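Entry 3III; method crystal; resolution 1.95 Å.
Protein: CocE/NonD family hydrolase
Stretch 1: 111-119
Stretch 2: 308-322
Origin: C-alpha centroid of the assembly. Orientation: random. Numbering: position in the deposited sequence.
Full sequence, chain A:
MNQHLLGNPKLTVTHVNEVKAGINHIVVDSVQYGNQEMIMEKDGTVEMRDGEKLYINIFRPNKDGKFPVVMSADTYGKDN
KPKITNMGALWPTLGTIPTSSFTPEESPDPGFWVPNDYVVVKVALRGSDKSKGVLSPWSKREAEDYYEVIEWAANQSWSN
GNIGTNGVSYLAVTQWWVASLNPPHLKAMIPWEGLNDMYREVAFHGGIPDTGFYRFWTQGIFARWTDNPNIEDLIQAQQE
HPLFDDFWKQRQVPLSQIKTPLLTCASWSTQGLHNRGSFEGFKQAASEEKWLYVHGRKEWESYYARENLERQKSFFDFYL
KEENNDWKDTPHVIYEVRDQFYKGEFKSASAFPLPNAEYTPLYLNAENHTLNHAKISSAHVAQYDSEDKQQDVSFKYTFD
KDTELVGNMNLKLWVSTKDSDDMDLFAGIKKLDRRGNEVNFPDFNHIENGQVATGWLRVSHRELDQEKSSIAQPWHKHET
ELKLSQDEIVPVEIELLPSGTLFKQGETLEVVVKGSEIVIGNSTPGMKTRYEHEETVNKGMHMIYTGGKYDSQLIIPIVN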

ATOM      1  N   GLY A 111     -22.650  -7.572   5.698  1.00  8.97           N
ATOM      2  CA  GLY A 111     -23.108  -8.083   6.971  1.00  9.34           C
ATOM      3  C   GLY A 111     -22.722  -7.144   8.135  1.00  8.36           C
ATOM      4  O   GLY A 111     -23.275  -7.266   9.243  1.00  6.62           O
ATOM      5  N   PHE A 112     -21.784  -6.230   7.877  1.00  7.57           N
ATOM      6  CA  PHE A 112     -21.442  -5.184   8.904  1.00  8.40           C
ATOM      7  C   PHE A 112     -22.181  -3.903   8.597  1.00  7.76           C
ATOM      8  O   PHE A 112     -22.798  -3.294   9.466  1.00  7.05           O
ATOM      9  CB  PHE A 112     -19.912  -4.929   8.992  1.00  7.31           C
ATOM     10  CG  PHE A 112     -19.551  -3.744   9.881  1.00  7.88           C
ATOM     11  CD1 PHE A 112     -19.705  -3.826  11.237  1.00  6.94           C
ATOM     12  CD2 PHE A 112     -19.135  -2.541   9.353  1.00  9.16           C
ATOM     13  CE1 PHE A 112     -19.427  -2.768  12.072  1.00  9.06           C
ATOM     14  CE2 PHE A 112     -18.867  -1.463  10.186  1.00  8.07           C
ATOM     15  CZ  PHE A 112     -19.004  -1.566  11.545  1.00 10.31           C
ATOM     16  N   TRP A 113     -22.146  -3.469   7.346  1.00  8.66           N
ATOM     17  CA  TRP A 113     -22.653  -2.138   7.031  1.00  8.48           C
ATOM     18  C   TRP A 113     -24.159  -2.084   6.935  1.00  8.81           C
ATOM     19  O   TRP A 113     -24.770  -1.161   7.471  1.00  8.79           O
ATOM     20  CB  TRP A 113     -22.013  -1.584   5.772  1.00  9.08           C
ATOM     21  CG  TRP A 113     -20.564  -1.289   5.974  1.00  8.02           C
ATOM     22  CD1 TRP A 113     -19.529  -2.078   5.626  1.00  8.50           C
ATOM     23  CD2 TRP A 113     -19.999  -0.155   6.624  1.00  6.50           C
ATOM     24  NE1 TRP A 113     -18.347  -1.512   5.976  1.00  6.18           N
ATOM     25  CE2 TRP A 113     -18.605  -0.324   6.606  1.00  7.63           C
ATOM     26  CE3 TRP A 113     -20.530   1.002   7.194  1.00  7.25           C
ATOM     27  CZ2 TRP A 113     -17.749   0.608   7.124  1.00  8.05           C
ATOM     28  CZ3 TRP A 113     -19.688   1.916   7.723  1.00  7.23           C
ATOM     29  CH2 TRP A 113     -18.305   1.723   7.700  1.00  6.50           C
ATOM     30  N   VAL A 114     -24.767  -3.053   6.277  1.00  9.13           N
ATOM     31  CA  VAL A 114     -26.198  -3.002   6.058  1.00  7.96           C
ATOM     32  C   VAL A 114     -27.030  -3.054   7.346  1.00  8.98           C
ATOM     33  O   VAL A 114     -27.990  -2.321   7.456  1.00  8.33           O
ATOM     34  CB  VAL A 114     -26.689  -3.965   4.955  1.00  9.49           C
ATOM     35  CG1 VAL A 114     -28.186  -3.836   4.785  1.00  8.49           C
ATOM     36  CG2 VAL A 114     -26.016  -3.593   3.641  1.00  6.46           C
ATOM     37  N   PRO A 115     -26.662  -3.849   8.341  1.00  8.70           N
ATOM     38  CA  PRO A 115     -27.422  -3.819   9.596  1.00  8.35           C
ATOM     39  C   PRO A 115     -27.293  -2.491  10.322  1.00  8.98           C
ATOM     40  O   PRO A 115     -28.123  -2.156  11.145  1.00  8.99           O
ATOM     41  CB  PRO A 115     -26.808  -4.921  10.413  1.00  6.85           C
ATOM     42  CG  PRO A 115     -26.333  -5.874   9.387  1.00 10.03           C
ATOM     43  CD  PRO A 115     -25.773  -5.020   8.298  1.00  9.58           C
ATOM     44  N   ASN A 116     -26.267  -1.737  10.000  1.00  7.52           N
ATOM     45  CA  ASN A 116     -26.106  -0.364  10.558  1.00  8.22           C
ATOM     46  C   ASN A 116     -26.805   0.698   9.675  1.00  8.75           C
ATOM     47  O   ASN A 116     -26.538   1.916   9.797  1.00  9.74           O
ATOM     48  CB  ASN A 116     -24.618  -0.053  10.727  1.00  7.78           C
ATOM     49  CG  ASN A 116     -24.002  -0.741  11.910  1.00  9.18           C
ATOM     50  OD1 ASN A 116     -23.109  -1.617  11.807  1.00 11.47           O
ATOM     51  ND2 ASN A 116     -24.470  -0.380  13.038  1.00  3.96           N
ATOM     52  N   ASP A 117     -27.735   0.257   8.817  1.00  8.62           N
ATOM     53  CA  ASP A 117     -28.530   1.137   7.954  1.00  8.92           C
ATOM     54  C   ASP A 117     -27.692   1.943   7.002  1.00  8.20           C
ATOM     55  O   ASP A 117     -27.908   3.166   6.826  1.00  9.24           O
ATOM     56  CB  ASP A 117     -29.442   2.082   8.772  1.00  8.84           C
ATOM     57  CG  ASP A 117     -30.384   1.292   9.712  1.00 12.79           C
ATOM     58  OD1 ASP A 117     -31.157   0.526   9.133  1.00 14.02           O
ATOM     59  OD2 ASP A 117     -30.326   1.425  10.974  1.00 15.31           O
ATOM     60  N   TYR A 118     -26.800   1.238   6.329  1.00  6.74           N
ATOM     61  CA  TYR A 118     -26.089   1.701   5.144  1.00  7.03           C
ATOM     62  C   TYR A 118     -26.504   0.805   3.964  1.00  7.58           C
ATOM     63  O   TYR A 118     -26.951  -0.343   4.143  1.00  9.95           O
ATOM     64  CB  TYR A 118     -24.576   1.576   5.269  1.00  6.37           C
ATOM     65  CG  TYR A 118     -23.918   2.573   6.127  1.00  7.96           C
ATOM     66  CD1 TYR A 118     -23.294   3.703   5.572  1.00  7.21           C
ATOM     67  CD2 TYR A 118     -23.910   2.424   7.525  1.00  3.33           C
ATOM     68  CE1 TYR A 118     -22.693   4.640   6.378  1.00  7.62           C
ATOM     69  CE2 TYR A 118     -23.286   3.385   8.342  1.00  8.16           C
ATOM     70  CZ  TYR A 118     -22.720   4.499   7.757  1.00 10.18           C
ATOM     71  OH  TYR A 118     -22.110   5.410   8.537  1.00  9.33           O
ATOM     72  N   VAL A 119     -26.375   1.331   2.776  1.00  7.28           N
ATOM     73  CA  VAL A 119     -26.429   0.530   1.563  1.00  7.76           C
ATOM     74  C   VAL A 119     -24.966   0.185   1.177  1.00  8.54           C
ATOM     75  O   VAL A 119     -24.081   0.980   1.398  1.00  9.58           O
ATOM     76  CB  VAL A 119     -27.182   1.263   0.415  1.00  8.23           C
ATOM     77  CG1 VAL A 119     -26.905   0.615  -0.973  1.00  7.45           C
ATOM     78  CG2 VAL A 119     -28.684   1.335   0.711  1.00  5.72           C
ATOM     79  N   ASN A 308     -11.329  -1.491  13.877  1.00  8.72           N
ATOM     80  CA  ASN A 308     -11.166  -0.673  12.671  1.00  7.06           C
ATOM     81  C   ASN A 308     -12.441  -0.537  11.885  1.00  7.90           C
ATOM     82  O   ASN A 308     -12.686   0.519  11.245  1.00  6.90           O
ATOM     83  CB  ASN A 308      -9.949  -1.176  11.849  1.00  8.13           C
ATOM     84  CG  ASN A 308      -8.629  -0.892  12.577  1.00 10.35           C
ATOM     85  OD1 ASN A 308      -8.520   0.122  13.264  1.00 12.41           O
ATOM     86  ND2 ASN A 308      -7.678  -1.820  12.516  1.00  6.78           N
ATOM     87  N   LEU A 309     -13.319  -1.549  11.959  1.00  7.94           N
ATOM     88  CA  LEU A 309     -14.674  -1.375  11.399  1.00  7.08           C
ATOM     89  C   LEU A 309     -15.398  -0.272  12.174  1.00  7.88           C
ATOM     90  O   LEU A 309     -16.123   0.512  11.606  1.00  7.94           O
ATOM     91  CB  LEU A 309     -15.467  -2.697  11.409  1.00  8.07           C
ATOM     92  CG  LEU A 309     -14.908  -3.811  10.535  1.00  8.51           C
ATOM     93  CD1 LEU A 309     -15.778  -5.118  10.675  1.00  7.95           C
ATOM     94  CD2 LEU A 309     -14.849  -3.363   9.104  1.00  9.21           C
ATOM     95  N   GLU A 310     -15.225  -0.213  13.505  1.00  7.04           N
ATOM     96  CA  GLU A 310     -15.927   0.773  14.267  1.00  7.04           C
ATOM     97  C   GLU A 310     -15.350   2.181  13.937  1.00  6.23           C
ATOM     98  O   GLU A 310     -16.091   3.170  13.907  1.00  5.90           O
ATOM     99  CB  GLU A 310     -15.890   0.495  15.785  1.00  7.20           C
ATOM    100  CG  GLU A 310     -16.561  -0.765  16.308  1.00  7.72           C
ATOM    101  CD  GLU A 310     -18.065  -0.682  16.224  1.00 11.52           C
ATOM    102  OE1 GLU A 310     -18.611   0.443  16.412  1.00  8.28           O
ATOM    103  OE2 GLU A 310     -18.673  -1.724  15.961  1.00 11.41           O
ATOM    104  N   ARG A 311     -14.055   2.251  13.658  1.00  7.58           N
ATOM    105  CA  ARG A 311     -13.407   3.526  13.289  1.00  8.87           C
ATOM    106  C   ARG A 311     -13.955   4.015  11.939  1.00  7.90           C
ATOM    107  O   ARG A 311     -14.349   5.196  11.794  1.00  9.16           O
ATOM    108  CB  ARG A 311     -11.880   3.320  13.267  1.00 10.85           C
ATOM    109  CG  ARG A 311     -11.039   4.545  12.835  1.00 13.51           C
ATOM    110  CD  ARG A 311      -9.623   4.165  12.418  1.00 19.42           C
ATOM    111  NE  ARG A 311      -9.066   3.090  13.209  1.00 21.96           N
ATOM    112  CZ  ARG A 311      -8.492   3.245  14.396  1.00 22.72           C
ATOM    113  NH1 ARG A 311      -8.415   4.465  14.890  1.00 24.29           N
ATOM    114  NH2 ARG A 311      -8.045   2.161  15.098  1.00 16.00           N
ATOM    115  N   GLN A 312     -13.988   3.109  10.981  1.00  8.73           N
ATOM    116  CA  GLN A 312     -14.567   3.375   9.628  1.00  8.20           C
ATOM    117  C   GLN A 312     -15.991   3.876   9.756  1.00  8.33           C
ATOM    118  O   GLN A 312     -16.388   4.827   9.079  1.00  8.08           O
ATOM    119  CB  GLN A 312     -14.555   2.133   8.740  1.00  7.61           C
ATOM    120  CG  GLN A 312     -13.179   1.558   8.322  1.00  7.26           C
ATOM    121  CD  GLN A 312     -13.305   0.142   7.747  1.00  9.81           C
ATOM    122  OE1 GLN A 312     -14.186  -0.135   6.925  1.00  8.58           O
ATOM    123  NE2 GLN A 312     -12.401  -0.738   8.137  1.00  8.52           N
ATOM    124  N   LYS A 313     -16.759   3.216  10.628  1.00  8.51           N
ATOM    125  CA  LYS A 313     -18.165   3.536  10.790  1.00  8.57           C
ATOM    126  C   LYS A 313     -18.326   4.913  11.465  1.00  8.43           C
ATOM    127  O   LYS A 313     -19.207   5.668  11.106  1.00  6.96           O
ATOM    128  CB  LYS A 313     -18.900   2.422  11.595  1.00  8.68           C
ATOM    129  CG  LYS A 313     -20.427   2.703  11.864  1.00 10.63           C
ATOM    130  CD  LYS A 313     -21.092   1.469  12.585  1.00 13.96           C
ATOM    131  CE  LYS A 313     -21.597   1.839  13.951  1.00 20.30           C
ATOM    132  NZ  LYS A 313     -22.570   3.077  13.954  1.00 17.45           N
ATOM    133  N   SER A 314     -17.463   5.242  12.422  1.00  8.08           N
ATOM    134  CA  SER A 314     -17.564   6.518  13.074  1.00  8.68           C
ATOM    135  C   SER A 314     -17.319   7.670  12.047  1.00  8.39           C
ATOM    136  O   SER A 314     -18.048   8.664  12.032  1.00  7.79           O
ATOM    137  CB  SER A 314     -16.614   6.611  14.278  1.00  9.42           C
ATOM    138  OG  SER A 314     -16.668   7.969  14.776  1.00 11.83           O
ATOM    139  N   PHE A 315     -16.347   7.471  11.170  1.00  6.85           N
ATOM    140  CA  PHE A 315     -16.001   8.429  10.101  1.00  7.67           C
ATOM    141  C   PHE A 315     -17.167   8.567   9.128  1.00  7.46           C
ATOM    142  O   PHE A 315     -17.602   9.682   8.825  1.00  8.08           O
ATOM    143  CB  PHE A 315     -14.743   7.924   9.409  1.00  7.11           C
ATOM    144  CG  PHE A 315     -14.311   8.684   8.185  1.00  7.60           C
ATOM    145  CD1 PHE A 315     -13.780   9.974   8.275  1.00  9.24           C
ATOM    146  CD2 PHE A 315     -14.368   8.071   6.940  1.00  6.42           C
ATOM    147  CE1 PHE A 315     -13.333  10.633   7.128  1.00  6.33           C
ATOM    148  CE2 PHE A 315     -13.923   8.718   5.790  1.00  6.99           C
ATOM    149  CZ  PHE A 315     -13.393  10.025   5.892  1.00  8.88           C
ATOM    150  N   PHE A 316     -17.721   7.442   8.713  1.00  7.12           N
ATOM    151  CA  PHE A 316     -18.849   7.478   7.774  1.00  8.15           C
ATOM    152  C   PHE A 316     -20.151   7.978   8.420  1.00  7.85           C
ATOM    153  O   PHE A 316     -20.942   8.585   7.739  1.00  9.00           O
ATOM    154  CB  PHE A 316     -19.082   6.120   7.111  1.00  7.57           C
ATOM    155  CG  PHE A 316     -18.236   5.845   5.868  1.00  8.67           C
ATOM    156  CD1 PHE A 316     -17.386   6.774   5.311  1.00  8.95           C
ATOM    157  CD2 PHE A 316     -18.305   4.576   5.267  1.00  6.34           C
ATOM    158  CE1 PHE A 316     -16.620   6.468   4.156  1.00  8.93           C
ATOM    159  CE2 PHE A 316     -17.633   4.286   4.106  1.00  8.24           C
ATOM    160  CZ  PHE A 316     -16.752   5.238   3.551  1.00 10.54           C
ATOM    161  N   ASP A 317     -20.379   7.707   9.706  1.00  8.17           N
ATOM    162  CA  ASP A 317     -21.562   8.230  10.366  1.00  7.76           C
ATOM    163  C   ASP A 317     -21.463   9.758  10.375  1.00  7.05           C
ATOM    164  O   ASP A 317     -22.482  10.474  10.183  1.00  5.93           O
ATOM    165  CB  ASP A 317     -21.670   7.761  11.823  1.00  6.97           C
ATOM    166  CG  ASP A 317     -22.080   6.306  11.983  1.00 10.44           C
ATOM    167  OD1 ASP A 317     -22.548   5.646  11.018  1.00 11.29           O
ATOM    168  OD2 ASP A 317     -21.958   5.867  13.134  1.00 12.52           O
ATOM    169  N   PHE A 318     -20.242  10.282  10.565  1.00  6.20           N
ATOM    170  CA  PHE A 318     -20.088  11.760  10.507  1.00  6.57           C
ATOM    171  C   PHE A 318     -20.332  12.286   9.095  1.00  7.80           C
ATOM    172  O   PHE A 318     -21.068  13.248   8.924  1.00 10.52           O
ATOM    173  CB  PHE A 318     -18.708  12.174  11.003  1.00  6.61           C
ATOM    174  CG  PHE A 318     -18.545  13.643  11.215  1.00  6.50           C
ATOM    175  CD1 PHE A 318     -18.835  14.207  12.437  1.00  4.93           C
ATOM    176  CD2 PHE A 318     -18.080  14.462  10.194  1.00  9.84           C
ATOM    177  CE1 PHE A 318     -18.701  15.623  12.661  1.00  7.68           C
ATOM    178  CE2 PHE A 318     -17.906  15.860  10.419  1.00 11.78           C
ATOM    179  CZ  PHE A 318     -18.213  16.414  11.653  1.00  9.34           C
ATOM    180  N   TYR A 319     -19.673  11.701   8.087  1.00  8.60           N
ATOM    181  CA  TYR A 319     -19.680  12.271   6.729  1.00  8.62           C
ATOM    182  C   TYR A 319     -20.853  11.828   5.858  1.00  8.83           C
ATOM    183  O   TYR A 319     -21.296  12.617   5.030  1.00  8.05           O
ATOM    184  CB  TYR A 319     -18.307  12.105   5.987  1.00  8.68           C
ATOM    185  CG  TYR A 319     -17.265  12.988   6.591  1.00  8.44           C
ATOM    186  CD1 TYR A 319     -17.325  14.366   6.451  1.00 10.58           C
ATOM    187  CD2 TYR A 319     -16.298  12.459   7.422  1.00  9.07           C
ATOM    188  CE1 TYR A 319     -16.425  15.180   7.069  1.00 12.07           C
ATOM    189  CE2 TYR A 319     -15.391  13.259   8.043  1.00  9.29           C
ATOM    190  CZ  TYR A 319     -15.454  14.629   7.876  1.00  9.85           C
ATOM    191  OH  TYR A 319     -14.587  15.460   8.556  1.00  8.21           O
ATOM    192  N   LEU A 320     -21.314  10.580   5.994  1.00  7.62           N
ATOM    193  CA  LEU A 320     -22.379  10.084   5.152  1.00  7.58           C
ATOM    194  C   LEU A 320     -23.748  10.182   5.826  1.00  8.31           C
ATOM    195  O   LEU A 320     -24.736  10.398   5.135  1.00  8.01           O
ATOM    196  CB  LEU A 320     -22.123   8.647   4.734  1.00  8.02           C
ATOM    197  CG  LEU A 320     -20.785   8.366   4.051  1.00  7.36           C
ATOM    198  CD1 LEU A 320     -20.693   6.835   3.570  1.00  4.71           C
ATOM    199  CD2 LEU A 320     -20.588   9.296   2.819  1.00  5.41           C
ATOM    200  N   LYS A 321     -23.818  10.005   7.155  1.00  8.07           N
ATOM    201  CA  LYS A 321     -25.096  10.168   7.862  1.00  8.33           C
ATOM    202  C   LYS A 321     -25.252  11.595   8.362  1.00  8.84           C
ATOM    203  O   LYS A 321     -26.344  11.975   8.782  1.00  6.47           O
ATOM    204  CB  LYS A 321     -25.237   9.193   9.048  1.00  8.64           C
ATOM    205  CG  LYS A 321     -25.408   7.747   8.604  1.00  9.30           C
ATOM    206  CD  LYS A 321     -25.743   6.827   9.729  1.00 11.51           C
ATOM    207  CE  LYS A 321     -26.096   5.422   9.213  1.00 10.80           C
ATOM    208  NZ  LYS A 321     -26.486   4.500  10.305  1.00 11.87           N
ATOM    209  N   GLU A 322     -24.178  12.389   8.312  1.00  9.29           N
ATOM    210  CA  GLU A 322     -24.203  13.747   8.845  1.00 10.91           C
ATOM    211  C   GLU A 322     -24.593  13.824  10.311  1.00 10.81           C
ATOM    212  O   GLU A 322     -25.313  14.698  10.747  1.00 10.25           O
ATOM    213  CB  GLU A 322     -25.058  14.668   7.962  1.00 11.99           C
ATOM    214  CG  GLU A 322     -24.583  14.599   6.518  1.00 15.26           C
ATOM    215  CD  GLU A 322     -25.269  15.533   5.547  1.00 19.59           C
ATOM    216  OE1 GLU A 322     -25.771  16.581   5.945  1.00 23.28           O
ATOM    217  OE2 GLU A 322     -25.231  15.264   4.353  1.00 21.83           O
TER
HETATM  218  O   HOH W   1     -15.427  -2.210   5.852  1.00  8.95           O

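A helix packed against the end region of another helix and the loop that follows often shows how side-chain rotamers decide which atoms of a neighbour are reached, and this contact in a CocE/NonD family hydrolase is a compact example. Three aromatic residues of the first stretch make overlapping contacts along the helix of the second and the residues just after it.

Phe 112, with chi1 t, directs its CA-to-CB bond toward the helix and offers one ring face to Leu 309, whose CB lies 3.9 Å from the ring centroid of Phe 112 and nearly along the ring normal. Trp 113 starts differently: its CA-to-CB bond points sideways, but the m rotamer with chi2 near 98° brings the far end of the indole in, so that CH2 of Trp 113 lies 3.6 Å from CA of Lys 313 and 3.7 Å from CD2 of Phe 316. A water accepts from NE1 of Trp 113 (3.0 Å) and donates to OE1 of Gln 312 (2.6 Å).

Tyr 118, chi1 m, gives up the most surface. Its ring carries the hydroxyl to the helix, where OH donates a short hydrogen bond to OD1 of Asp 317 (2.5 Å). Asp 317 sets out sideways, yet its m rotamer brings the carboxylate within reach. OD2 of Asp 317 forms a salt bridge with NZ of Lys 313 (3.0 Å), so one carboxylate joins the loop tyrosine to a lysine one helical turn earlier. Lys 313 bends at its end, with chi3 at 117°, between wells, and chi4 p, which leaves NZ beside the carboxylate.

In Lys 321, by contrast, the chain beyond an m chi1 is fully extended, passing the tyrosine with CE 3.6 Å from CE2 of Tyr 118, and its NZ donates to the backbone O of Asn 116 (2.6 Å). One lysine bends, the other stretches, and each conformation fits its partner's position.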